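Local coordinates for acyl-CoA dehydrogenase domain protein Tcur3481 (Thermomonospora curvata, PDB 6WY9), which probably serves as an FAD-dependent acyl-CoA dehydrogenase, a flavoprotein that would oxidise the acyl chain of a CoA thioester, at residues Arg118-Leu123 against Pro155-Ala160; Thr42-Leu47 against Ala83-Trp88. All blocks are in the same frame, centred on the assembly; numbering follows the deposited sequence.

Contact 1: Arg118-Leu123 against Pro155-Ala160; sequences RLTVAL and PSITGA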
loop_
_atom_site.group_PDB
_atom_site.type_symbol
_atom_site.label_atom_id
_atom_site.label_comp_id
_atom_site.label_asym_id
_atom_site.label_seq_id
_atom_site.Cartn_x
_atom_site.Cartn_y
_atom_site.Cartn_z
ATOM N N ARG B 118 27.163 -31.735 3.380
ATOM C CA ARG B 118 26.085 -30.760 3.257
ATOM C C ARG B 118 24.749 -31.484 3.318
ATOM O O ARG B 118 24.656 -32.697 3.108
ATOM C CB ARG B 118 26.172 -29.952 1.965
ATOM C CG ARG B 118 27.465 -29.102 1.844
ATOM C CD ARG B 118 27.321 -27.973 0.834
ATOM N NE ARG B 118 26.962 -28.419 -0.520
ATOM C CZ ARG B 118 27.836 -28.507 -1.523
ATOM N NH1 ARG B 118 29.110 -28.184 -1.316
ATOM N NH2 ARG B 118 27.449 -28.924 -2.730
ATOM N N LEU B 119 23.711 -30.699 3.574
ATOM C CA LEU B 119 22.362 -31.199 3.752
ATOM C C LEU B 119 21.429 -30.278 3.000
ATOM O O LEU B 119 21.810 -29.180 2.582
ATOM C CB LEU B 119 21.970 -31.238 5.232
ATOM C CG LEU B 119 22.948 -32.093 6.038
ATOM C CD1 LEU B 119 22.869 -31.700 7.491
ATOM C CD2 LEU B 119 22.481 -33.489 5.841
ATOM N N THR B 120 20.190 -30.726 2.831
ATOM C CA THR B 120 19.143 -29.783 2.471
ATOM C C THR B 120 17.860 -30.246 3.143
ATOM O O THR B 120 17.815 -31.289 3.802
ATOM C CB THR B 120 19.003 -29.640 0.937
ATOM O OG1 THR B 120 17.996 -28.668 0.641
ATOM C CG2 THR B 120 18.636 -30.997 0.283
ATOM N N VAL B 121 16.820 -29.426 3.005
ATOM C CA VAL B 121 15.527 -29.715 3.600
ATOM C C VAL B 121 14.471 -29.675 2.505
ATOM O O VAL B 121 14.504 -28.802 1.624
ATOM C CB VAL B 121 15.203 -28.716 4.723
ATOM C CG1 VAL B 121 16.313 -28.787 5.742
ATOM C CG2 VAL B 121 15.069 -27.258 4.165
ATOM N N ALA B 122 13.534 -30.612 2.589
ATOM C CA ALA B 122 12.452 -30.804 1.628
ATOM C C ALA B 122 11.161 -30.595 2.415
ATOM O O ALA B 122 10.584 -31.533 2.961
ATOM C CB ALA B 122 12.530 -32.200 0.970
ATOM N N LEU B 123 10.729 -29.333 2.480
ATOM C CA LEU B 123 9.625 -28.899 3.312
ATOM C C LEU B 123 8.434 -28.467 2.486
ATOM O O LEU B 123 7.413 -28.111 3.068
ATOM C CB LEU B 123 10.083 -27.726 4.222
ATOM C CG LEU B 123 11.293 -28.045 5.117
ATOM C CD1 LEU B 123 11.712 -26.802 5.916
ATOM C CD2 LEU B 123 10.857 -29.183 6.067
ATOM N N PRO B 155 15.894 -27.093 -2.248
ATOM C CA PRO B 155 16.923 -26.124 -2.637
ATOM C C PRO B 155 18.301 -26.755 -2.625
ATOM O O PRO B 155 18.602 -27.629 -1.806
ATOM C CB PRO B 155 16.808 -25.025 -1.568
ATOM C CG PRO B 155 16.281 -25.805 -0.328
ATOM C CD PRO B 155 15.287 -26.786 -0.944
ATOM N N SER B 156 19.131 -26.321 -3.573
ATOM C CA SER B 156 20.562 -26.591 -3.539
ATOM C C SER B 156 20.845 -28.081 -3.339
ATOM O O SER B 156 21.703 -28.494 -2.545
ATOM C CB SER B 156 21.224 -25.719 -2.472
ATOM O OG SER B 156 20.987 -24.347 -2.768
ATOM N N ILE B 157 20.153 -28.892 -4.141
ATOM C CA ILE B 157 20.199 -30.363 -3.991
ATOM C C ILE B 157 21.567 -30.935 -4.334
ATOM O O ILE B 157 21.954 -31.998 -3.808
ATOM C CB ILE B 157 19.081 -31.005 -4.842
ATOM C CG1 ILE B 157 18.914 -32.517 -4.506
ATOM C CG2 ILE B 157 19.446 -30.875 -6.330
ATOM C CD1 ILE B 157 17.784 -32.887 -3.561
ATOM N N THR B 158 22.346 -30.260 -5.201
ATOM C CA THR B 158 23.590 -30.841 -5.687
ATOM C C THR B 158 24.638 -30.904 -4.573
ATOM O O THR B 158 24.930 -29.900 -3.903
ATOM C CB THR B 158 24.135 -30.037 -6.882
ATOM O OG1 THR B 158 23.061 -29.815 -7.798
ATOM C CG2 THR B 158 25.242 -30.829 -7.628
ATOM N N GLY B 159 25.229 -32.089 -4.416
ATOM C CA GLY B 159 26.224 -32.350 -3.397
ATOM C C GLY B 159 25.688 -32.584 -1.994
ATOM O O GLY B 159 26.487 -32.826 -1.088
ATOM N N ALA B 160 24.384 -32.502 -1.763
ATOM C CA ALA B 160 23.848 -32.776 -0.429
ATOM C C ALA B 160 23.861 -34.286 -0.176
ATOM O O ALA B 160 23.407 -35.060 -1.022
ATOM C CB ALA B 160 22.437 -32.218 -0.290
HETATM O O HOH W 1 24.589 -29.125 -1.310
HETATM O O HOH W 2 27.609 -33.632 1.335
HETATM O O HOH W 3 22.563 -28.054 0.150
#

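Contact 2: Thr42-Leu47 against Ala83-Trp88; sequences TLWREL and APVPLW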
loop_
_atom_site.group_PDB
_atom_site.type_symbol
_atom_site.label_atom_id
_atom_site.label_comp_id
_atom_site.label_asym_id
_atom_site.label_seq_id
_atom_site.Cartn_x
_atom_site.Cartn_y
_atom_site.Cartn_z
ATOM N N THR B 42 34.276 -23.318 -3.444
ATOM C CA THR B 42 35.413 -22.626 -2.852
ATOM C C THR B 42 34.957 -21.800 -1.660
ATOM O O THR B 42 35.547 -21.864 -0.573
ATOM C CB THR B 42 36.092 -21.746 -3.911
ATOM O OG1 THR B 42 36.490 -22.594 -5.002
ATOM C CG2 THR B 42 37.362 -21.090 -3.301
ATOM N N LEU B 43 33.886 -21.043 -1.849
ATOM C CA LEU B 43 33.292 -20.286 -0.752
ATOM C C LEU B 43 32.889 -21.202 0.407
ATOM O O LEU B 43 33.096 -20.864 1.581
ATOM C CB LEU B 43 32.083 -19.528 -1.265
ATOM C CG LEU B 43 31.342 -18.671 -0.231
ATOM C CD1 LEU B 43 32.337 -17.725 0.485
ATOM C CD2 LEU B 43 30.178 -17.876 -0.903
ATOM N N TRP B 44 32.304 -22.364 0.090
ATOM C CA TRP B 44 31.925 -23.319 1.124
ATOM C C TRP B 44 33.143 -23.753 1.941
ATOM O O TRP B 44 33.094 -23.832 3.173
ATOM C CB TRP B 44 31.264 -24.544 0.494
ATOM C CG TRP B 44 30.593 -25.368 1.531
ATOM C CD1 TRP B 44 31.055 -26.519 2.119
ATOM C CD2 TRP B 44 29.337 -25.072 2.147
ATOM N NE1 TRP B 44 30.147 -26.965 3.051
ATOM C CE2 TRP B 44 29.089 -26.091 3.096
ATOM C CE3 TRP B 44 28.393 -24.040 1.986
ATOM C CZ2 TRP B 44 27.918 -26.116 3.891
ATOM C CZ3 TRP B 44 27.203 -24.078 2.781
ATOM C CH2 TRP B 44 26.994 -25.107 3.715
ATOM N N ARG B 45 34.237 -24.079 1.262
ATOM C CA ARG B 45 35.424 -24.539 1.980
ATOM C C ARG B 45 36.049 -23.413 2.799
ATOM O O ARG B 45 36.562 -23.641 3.907
ATOM C CB ARG B 45 36.441 -25.114 0.998
ATOM C CG ARG B 45 36.109 -26.493 0.431
ATOM C CD ARG B 45 37.295 -27.026 -0.419
ATOM N NE ARG B 45 37.713 -26.102 -1.485
ATOM C CZ ARG B 45 38.772 -25.288 -1.417
ATOM N NH1 ARG B 45 39.536 -25.269 -0.330
ATOM N NH2 ARG B 45 39.072 -24.486 -2.438
ATOM N N GLU B 46 36.028 -22.201 2.265
ATOM C CA GLU B 46 36.547 -21.049 3.006
ATOM C C GLU B 46 35.733 -20.804 4.278
ATOM O O GLU B 46 36.293 -20.580 5.359
ATOM C CB GLU B 46 36.518 -19.807 2.103
ATOM C CG GLU B 46 37.372 -19.910 0.810
ATOM C CD GLU B 46 38.793 -19.535 1.074
ATOM O OE1 GLU B 46 38.960 -18.583 1.864
ATOM O OE2 GLU B 46 39.724 -20.199 0.543
ATOM N N LEU B 47 34.401 -20.851 4.161
ATOM C CA LEU B 47 33.526 -20.736 5.330
ATOM C C LEU B 47 33.811 -21.812 6.369
ATOM O O LEU B 47 33.827 -21.529 7.574
ATOM C CB LEU B 47 32.060 -20.822 4.899
ATOM C CG LEU B 47 31.659 -19.601 4.061
ATOM C CD1 LEU B 47 30.289 -19.827 3.422
ATOM C CD2 LEU B 47 31.690 -18.268 4.860
ATOM N N ALA B 83 25.378 -14.377 -1.853
ATOM C CA ALA B 83 26.519 -15.279 -2.051
ATOM C C ALA B 83 26.006 -16.696 -2.284
ATOM O O ALA B 83 25.207 -17.200 -1.474
ATOM C CB ALA B 83 27.460 -15.263 -0.857
ATOM N N PRO B 84 26.393 -17.346 -3.402
ATOM C CA PRO B 84 25.752 -18.633 -3.760
ATOM C C PRO B 84 26.290 -19.849 -3.010
ATOM O O PRO B 84 27.056 -20.664 -3.533
ATOM C CB PRO B 84 26.025 -18.725 -5.269
ATOM C CG PRO B 84 27.387 -18.036 -5.436
ATOM C CD PRO B 84 27.247 -16.833 -4.501
ATOM N N VAL B 85 25.852 -20.017 -1.762
ATOM C CA VAL B 85 26.132 -21.251 -1.001
ATOM C C VAL B 85 24.885 -21.633 -0.212
ATOM O O VAL B 85 24.147 -20.777 0.265
ATOM C CB VAL B 85 27.321 -21.083 -0.015
ATOM C CG1 VAL B 85 28.655 -21.304 -0.683
ATOM C CG2 VAL B 85 27.290 -19.701 0.666
ATOM N N PRO B 86 24.659 -22.955 -0.028
ATOM C CA PRO B 86 23.397 -23.375 0.630
ATOM C C PRO B 86 23.496 -23.363 2.157
ATOM O O PRO B 86 23.399 -24.401 2.831
ATOM C CB PRO B 86 23.202 -24.784 0.069
ATOM C CG PRO B 86 24.641 -25.327 0.101
ATOM C CD PRO B 86 25.473 -24.122 -0.434
ATOM N N LEU B 87 23.717 -22.176 2.728
ATOM C CA LEU B 87 23.894 -22.119 4.177
ATOM C C LEU B 87 22.582 -22.410 4.909
ATOM O O LEU B 87 22.562 -23.193 5.868
ATOM C CB LEU B 87 24.456 -20.749 4.584
ATOM C CG LEU B 87 25.937 -20.496 4.255
ATOM C CD1 LEU B 87 26.258 -18.971 4.446
ATOM C CD2 LEU B 87 26.876 -21.344 5.105
ATOM N N TRP B 88 21.468 -21.800 4.472
ATOM C CA TRP B 88 20.308 -22.062 5.327
ATOM C C TRP B 88 19.823 -23.507 5.182
ATOM O O TRP B 88 19.525 -24.138 6.206
ATOM C CB TRP B 88 19.175 -21.022 5.129
ATOM C CG TRP B 88 18.279 -21.161 3.925
ATOM C CD1 TRP B 88 18.371 -20.469 2.737
ATOM C CD2 TRP B 88 17.128 -22.021 3.796
ATOM N NE1 TRP B 88 17.365 -20.872 1.883
ATOM C CE2 TRP B 88 16.608 -21.834 2.498
ATOM C CE3 TRP B 88 16.527 -22.970 4.634
ATOM C CZ2 TRP B 88 15.478 -22.540 2.031
ATOM C CZ3 TRP B 88 15.418 -23.666 4.172
ATOM C CH2 TRP B 88 14.906 -23.445 2.886
#

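Contact 1: Arg118-Leu123 against Pro155-Ala160
With OG1 anti to its own backbone N (chi1 -178°), Thr120 meets Pro155, and a bend at chi3 (-58°) sets Arg118 NE, from which the guanidinium reaches Thr158. Thr120 OG1 donates to Pro155 O over 2.7 Å, in the carbonyl plane and on a lone pair, while its CG2 rests 4.0 Å from Ala160 CB. The Pro155 ring lies aslant to the Thr120 side chain, and its CD is 3.4 Å from Val121 O. At the other end Arg118 NH2 gives a bond of 2.9 Å to Thr158 O, which lies at the guanidinium edge, whereas Gly159 O sits over one face. Water 1 accepts from Arg118 NE at 2.6 Å, and water 2 links Arg118 N with Gly159 O. The charge of Arg118 has its strongest partner in Glu41, bound through NH1. A type II turn from Ile157 to Ala160 puts Gly159 at phi 79°, and a side chain there would run into Arg118 NH2. Beyond the turn the chain continues as strand 160-169, which pairs in parallel with strand 118-122 through backbone bonds of Thr120 and Ala122, within the beta domain between the helical domains of the acyl-CoA dehydrogenase fold.

Contact 2: Thr42-Leu47 against Ala83-Trp88
Within the N-terminal helical domain of the acyl-CoA dehydrogenase fold, helix 41-49 packs on the loop that leads into helix 87-100, with Pro86 at the N-cap of the latter. The side chains that meet are apolar, and Val85 lies at their middle. The Leu43 side chain is roughly perpendicular to that of Val85: Leu43 CD2 is 3.8 Å from Val85 CG1 and equally near CG2, and it also reaches Ala83 CB. One turn further on, Leu47 comes tip to tip with Val85, its CD1 lying 4.1 Å from CG2 of the valine. Trp44 has CG anti to its backbone N (chi1 -167°), and the indole beyond extends over to the loop. Val85 CB lies at the edge of that ring, 3.7 Å from CE3, and Pro86 CD meets CZ3 at 3.7 Å. Arg118 makes a cation-pi contact with the same indole. An alanine in place of Trp44 would probably open a gap beside Val85 and Pro86 and deprive the Arg118 cation of its pi partner. Ile19 and Phe20 of helix 5-23 add to the same core. Ala83 O takes Val85 N in an inverse gamma turn centred on Pro84 and a second bond from Gln78 NE2. The Leu87 and Trp44 side chains run antiparallel alongside each other, bringing Leu87 CD2 to 3.6 Å from Trp44 CZ3.

Overall arrangement
From the N terminus, contact 2 opens at helix 41-49, and the chain runs through helix 67-80 before the contact closes its loop at the start of helix 87-100. Contact 1 opens only afterwards, at strand 118-122, and closes after strand 144-154, so the two loops follow in series and neither nest nor cross. Contact 2 joins helix 41-49 to the loop and first turn of helix 87-100, while contact 1 ties strand 118-122 to the turn between strands 144-154 and 160-169. In space they are neighbours, their centres about 13 Å apart. Arg118 CD packs 3.4 Å from Trp44 CE2, Ser156 meets Pro86, and Val121 meets Trp88, tying the helical domain to the sheet.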